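Local atomic coordinates of uncharacterized protein MJ1062 (Methanocaldococcus jannaschii, PDB entry 3EO4), a protein that is of unknown function but includes, as the part described here, a GNAT-type domain that by family resemblance probably transfers acyl groups. Residues N22-L27 and S54-R59. Residues are numbered along the deposited sequence; the frame is centred on the assembly and turned at random.
Sequences NDLELL and SWWMSR
One face of the W56 indole is covered by L24, whose CD1 stands 3.7 Å from the centroid of the five-membered ring and only 7° off its normal, a CH-pi contact. The second methyl lies beside the rim, along the CB, CD2 and CE3 side, with L24 CD2 3.6 Å from W56 CE3. A forked side chain suits this place because one methyl can sit over the five-membered ring while the other packs at the rim and reaches on to W55. There L24 CD2 lies at the ring edge, near its plane, 4.3 Å from W55 CZ3. L27, a branched aliphatic, fits obliquely against the CZ3/CH2 corner, L27 CD2 being 3.9 Å from W55 CZ3, while CG of R59 lies over one face of that ring. Both tryptophans hold CG anti to the backbone N (chi1 164° in W55), which carries their broad, polarisable indoles toward helix 24-31. On that helix the leucines are three residues apart, about one turn, and so share a side. I19 touches both L27 and W56. Between these two segments, helices 24-31 and 49-58 of the GNAT-type domain meet by dispersion and CH-pi attraction alone, H52 adding a polar link one turn earlier through the backbone oxygen of L24. Such apolar attraction depends on shape and close fit and asks for no exact polar geometry.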
ATOM      1  N   ASN A  22     -10.542  -7.515  -4.452  1.00 20.36           N
ATOM      2  CA  ASN A  22     -10.568  -6.212  -3.781  1.00 21.36           C
ATOM      3  C   ASN A  22      -9.274  -5.853  -3.039  1.00 20.49           C
ATOM      4  O   ASN A  22      -9.019  -4.676  -2.763  1.00 21.41           O
ATOM      5  CB  ASN A  22     -11.771  -6.130  -2.833  1.00 21.81           C
ATOM      6  CG  ASN A  22     -13.100  -6.286  -3.560  1.00 26.35           C
ATOM      7  OD1 ASN A  22     -13.408  -5.542  -4.504  1.00 30.17           O
ATOM      8  ND2 ASN A  22     -13.900  -7.272  -3.134  1.00 31.22           N
ATOM      9  N   ASP A  23      -8.462  -6.861  -2.727  1.00 19.79           N
ATOM     10  CA  ASP A  23      -7.222  -6.687  -1.957  1.00 18.47           C
ATOM     11  C   ASP A  23      -6.040  -6.392  -2.866  1.00 18.05           C
ATOM     12  O   ASP A  23      -4.941  -6.125  -2.388  1.00 17.62           O
ATOM     13  CB  ASP A  23      -6.902  -7.961  -1.153  1.00 19.02           C
ATOM     14  CG  ASP A  23      -7.983  -8.305  -0.102  1.00 19.56           C
ATOM     15  OD1 ASP A  23      -8.423  -9.482  -0.026  1.00 21.76           O
ATOM     16  OD2 ASP A  23      -8.398  -7.403   0.635  1.00 17.44           O
ATOM     17  N   LEU A  24      -6.281  -6.427  -4.173  1.00 17.65           N
ATOM     18  CA  LEU A  24      -5.197  -6.457  -5.163  1.00 17.17           C
ATOM     19  C   LEU A  24      -4.354  -5.194  -5.167  1.00 16.43           C
ATOM     20  O   LEU A  24      -3.117  -5.265  -5.277  1.00 16.36           O
ATOM     21  CB  LEU A  24      -5.732  -6.745  -6.560  1.00 16.45           C
ATOM     22  CG  LEU A  24      -6.025  -8.202  -6.941  1.00 17.42           C
ATOM     23  CD1 LEU A  24      -6.566  -8.272  -8.359  1.00 16.55           C
ATOM     24  CD2 LEU A  24      -4.789  -9.087  -6.827  1.00 18.26           C
ATOM     25  N   GLU A  25      -5.028  -4.051  -5.027  1.00 15.81           N
ATOM     26  CA  GLU A  25      -4.368  -2.736  -5.031  1.00 14.75           C
ATOM     27  C   GLU A  25      -3.552  -2.545  -3.772  1.00 14.37           C
ATOM     28  O   GLU A  25      -2.502  -1.952  -3.822  1.00 13.62           O
ATOM     29  CB  GLU A  25      -5.356  -1.566  -5.203  1.00 14.59           C
ATOM     30  CG  GLU A  25      -6.289  -1.647  -6.454  1.00 13.89           C
ATOM     31  CD  GLU A  25      -7.643  -2.301  -6.119  1.00 14.69           C
ATOM     32  OE1 GLU A  25      -7.661  -3.406  -5.529  1.00 15.30           O
ATOM     33  OE2 GLU A  25      -8.700  -1.702  -6.416  1.00 16.19           O
ATOM     34  N   LEU A  26      -4.060  -3.028  -2.639  1.00 14.36           N
ATOM     35  CA  LEU A  26      -3.337  -2.929  -1.381  1.00 14.59           C
ATOM     36  C   LEU A  26      -2.085  -3.815  -1.422  1.00 15.05           C
ATOM     37  O   LEU A  26      -0.995  -3.366  -1.067  1.00 14.72           O
ATOM     38  CB  LEU A  26      -4.222  -3.322  -0.210  1.00 13.28           C
ATOM     39  CG  LEU A  26      -3.565  -3.516   1.146  1.00 13.64           C
ATOM     40  CD1 LEU A  26      -2.862  -2.243   1.573  1.00 11.25           C
ATOM     41  CD2 LEU A  26      -4.672  -3.864   2.186  1.00 13.13           C
ATOM     42  N   LEU A  27      -2.261  -5.058  -1.865  1.00 15.64           N
ATOM     43  CA  LEU A  27      -1.129  -5.946  -2.100  1.00 17.65           C
ATOM     44  C   LEU A  27      -0.116  -5.324  -3.053  1.00 17.35           C
ATOM     45  O   LEU A  27       1.086  -5.314  -2.762  1.00 19.00           O
ATOM     46  CB  LEU A  27      -1.578  -7.329  -2.576  1.00 17.55           C
ATOM     47  CG  LEU A  27      -0.411  -8.336  -2.741  1.00 22.06           C
ATOM     48  CD1 LEU A  27       0.269  -8.762  -1.394  1.00 22.53           C
ATOM     49  CD2 LEU A  27      -0.806  -9.585  -3.582  1.00 23.47           C
ATOM     50  N   SER A  54      -1.783  -9.589 -14.329  1.00 18.03           N
ATOM     51  CA  SER A  54      -1.446 -10.783 -15.098  1.00 18.89           C
ATOM     52  C   SER A  54      -0.951 -11.902 -14.158  1.00 19.35           C
ATOM     53  O   SER A  54      -1.285 -13.069 -14.371  1.00 19.49           O
ATOM     54  CB  SER A  54      -0.450 -10.436 -16.195  1.00 18.56           C
ATOM     55  OG  SER A  54       0.246 -11.577 -16.628  1.00 22.63           O
ATOM     56  N   TRP A  55      -0.207 -11.551 -13.099  1.00 18.97           N
ATOM     57  CA  TRP A  55       0.112 -12.516 -12.036  1.00 19.25           C
ATOM     58  C   TRP A  55      -1.176 -13.115 -11.461  1.00 19.76           C
ATOM     59  O   TRP A  55      -1.324 -14.330 -11.366  1.00 20.45           O
ATOM     60  CB  TRP A  55       0.962 -11.878 -10.916  1.00 18.99           C
ATOM     61  CG  TRP A  55       0.991 -12.696  -9.654  1.00 19.02           C
ATOM     62  CD1 TRP A  55       1.773 -13.774  -9.408  1.00 19.54           C
ATOM     63  CD2 TRP A  55       0.181 -12.506  -8.458  1.00 19.89           C
ATOM     64  NE1 TRP A  55       1.510 -14.281  -8.142  1.00 19.80           N
ATOM     65  CE2 TRP A  55       0.531 -13.529  -7.547  1.00 18.29           C
ATOM     66  CE3 TRP A  55      -0.815 -11.589  -8.088  1.00 18.52           C
ATOM     67  CZ2 TRP A  55      -0.066 -13.654  -6.291  1.00 19.74           C
ATOM     68  CZ3 TRP A  55      -1.423 -11.715  -6.828  1.00 16.98           C
ATOM     69  CH2 TRP A  55      -1.046 -12.738  -5.944  1.00 20.59           C
ATOM     70  N   TRP A  56      -2.119 -12.253 -11.119  1.00 20.56           N
ATOM     71  CA  TRP A  56      -3.355 -12.645 -10.452  1.00 21.15           C
ATOM     72  C   TRP A  56      -4.212 -13.590 -11.296  1.00 21.96           C
ATOM     73  O   TRP A  56      -4.748 -14.573 -10.775  1.00 21.95           O
ATOM     74  CB  TRP A  56      -4.135 -11.392 -10.061  1.00 20.72           C
ATOM     75  CG  TRP A  56      -5.544 -11.635  -9.694  1.00 20.82           C
ATOM     76  CD1 TRP A  56      -6.641 -11.393 -10.460  1.00 20.71           C
ATOM     77  CD2 TRP A  56      -6.026 -12.150  -8.451  1.00 20.29           C
ATOM     78  NE1 TRP A  56      -7.782 -11.724  -9.774  1.00 20.32           N
ATOM     79  CE2 TRP A  56      -7.431 -12.195  -8.536  1.00 19.84           C
ATOM     80  CE3 TRP A  56      -5.407 -12.574  -7.271  1.00 20.18           C
ATOM     81  CZ2 TRP A  56      -8.231 -12.658  -7.484  1.00 20.00           C
ATOM     82  CZ3 TRP A  56      -6.213 -13.035  -6.220  1.00 19.47           C
ATOM     83  CH2 TRP A  56      -7.597 -13.063  -6.333  1.00 18.42           C
HETATM   84  N   MSE A  57      -4.333 -13.291 -12.590  1.00 22.65           N
HETATM   85  CA  MSE A  57      -5.046 -14.159 -13.514  1.00 24.31           C
HETATM   86  C   MSE A  57      -4.239 -15.411 -13.874  1.00 23.82           C
HETATM   87  O   MSE A  57      -4.779 -16.340 -14.458  1.00 24.01           O
HETATM   88  CB  MSE A  57      -5.436 -13.397 -14.797  1.00 25.43           C
HETATM   89  CG  MSE A  57      -6.319 -12.154 -14.556  1.00 30.02           C
HETATM   90 SE   MSE A  57      -8.065 -12.600 -13.710  0.80 42.33          SE
HETATM   91  CE  MSE A  57      -8.965 -13.278 -15.340  1.00 37.22           C
ATOM     92  N   SER A  58      -2.950 -15.425 -13.537  1.00 23.41           N
ATOM     93  CA  SER A  58      -2.072 -16.550 -13.869  1.00 23.18           C
ATOM     94  C   SER A  58      -1.944 -17.592 -12.756  1.00 23.16           C
ATOM     95  O   SER A  58      -1.397 -18.674 -12.998  1.00 22.17           O
ATOM     96  CB  SER A  58      -0.666 -16.049 -14.198  1.00 23.28           C
ATOM     97  OG  SER A  58      -0.463 -15.966 -15.601  1.00 24.91           O
ATOM     98  N   ARG A  59      -2.414 -17.260 -11.545  1.00 22.01           N
ATOM     99  CA  ARG A  59      -2.124 -18.079 -10.380  1.00 22.59           C
ATOM    100  C   ARG A  59      -2.518 -19.568 -10.566  1.00 22.48           C
ATOM    101  O   ARG A  59      -3.605 -19.868 -11.042  1.00 22.47           O
ATOM    102  CB  ARG A  59      -2.771 -17.486  -9.117  1.00 22.85           C
ATOM    103  CG  ARG A  59      -2.349 -16.057  -8.811  1.00 23.94           C
ATOM    104  CD  ARG A  59      -3.299 -15.380  -7.836  1.00 25.26           C
ATOM    105  NE  ARG A  59      -3.246 -15.996  -6.526  1.00 27.07           N
ATOM    106  CZ  ARG A  59      -4.233 -16.704  -5.977  1.00 27.63           C
ATOM    107  NH1 ARG A  59      -4.071 -17.233  -4.766  1.00 25.82           N
ATOM    108  NH2 ARG A  59      -5.385 -16.869  -6.620  1.00 26.74           N
TER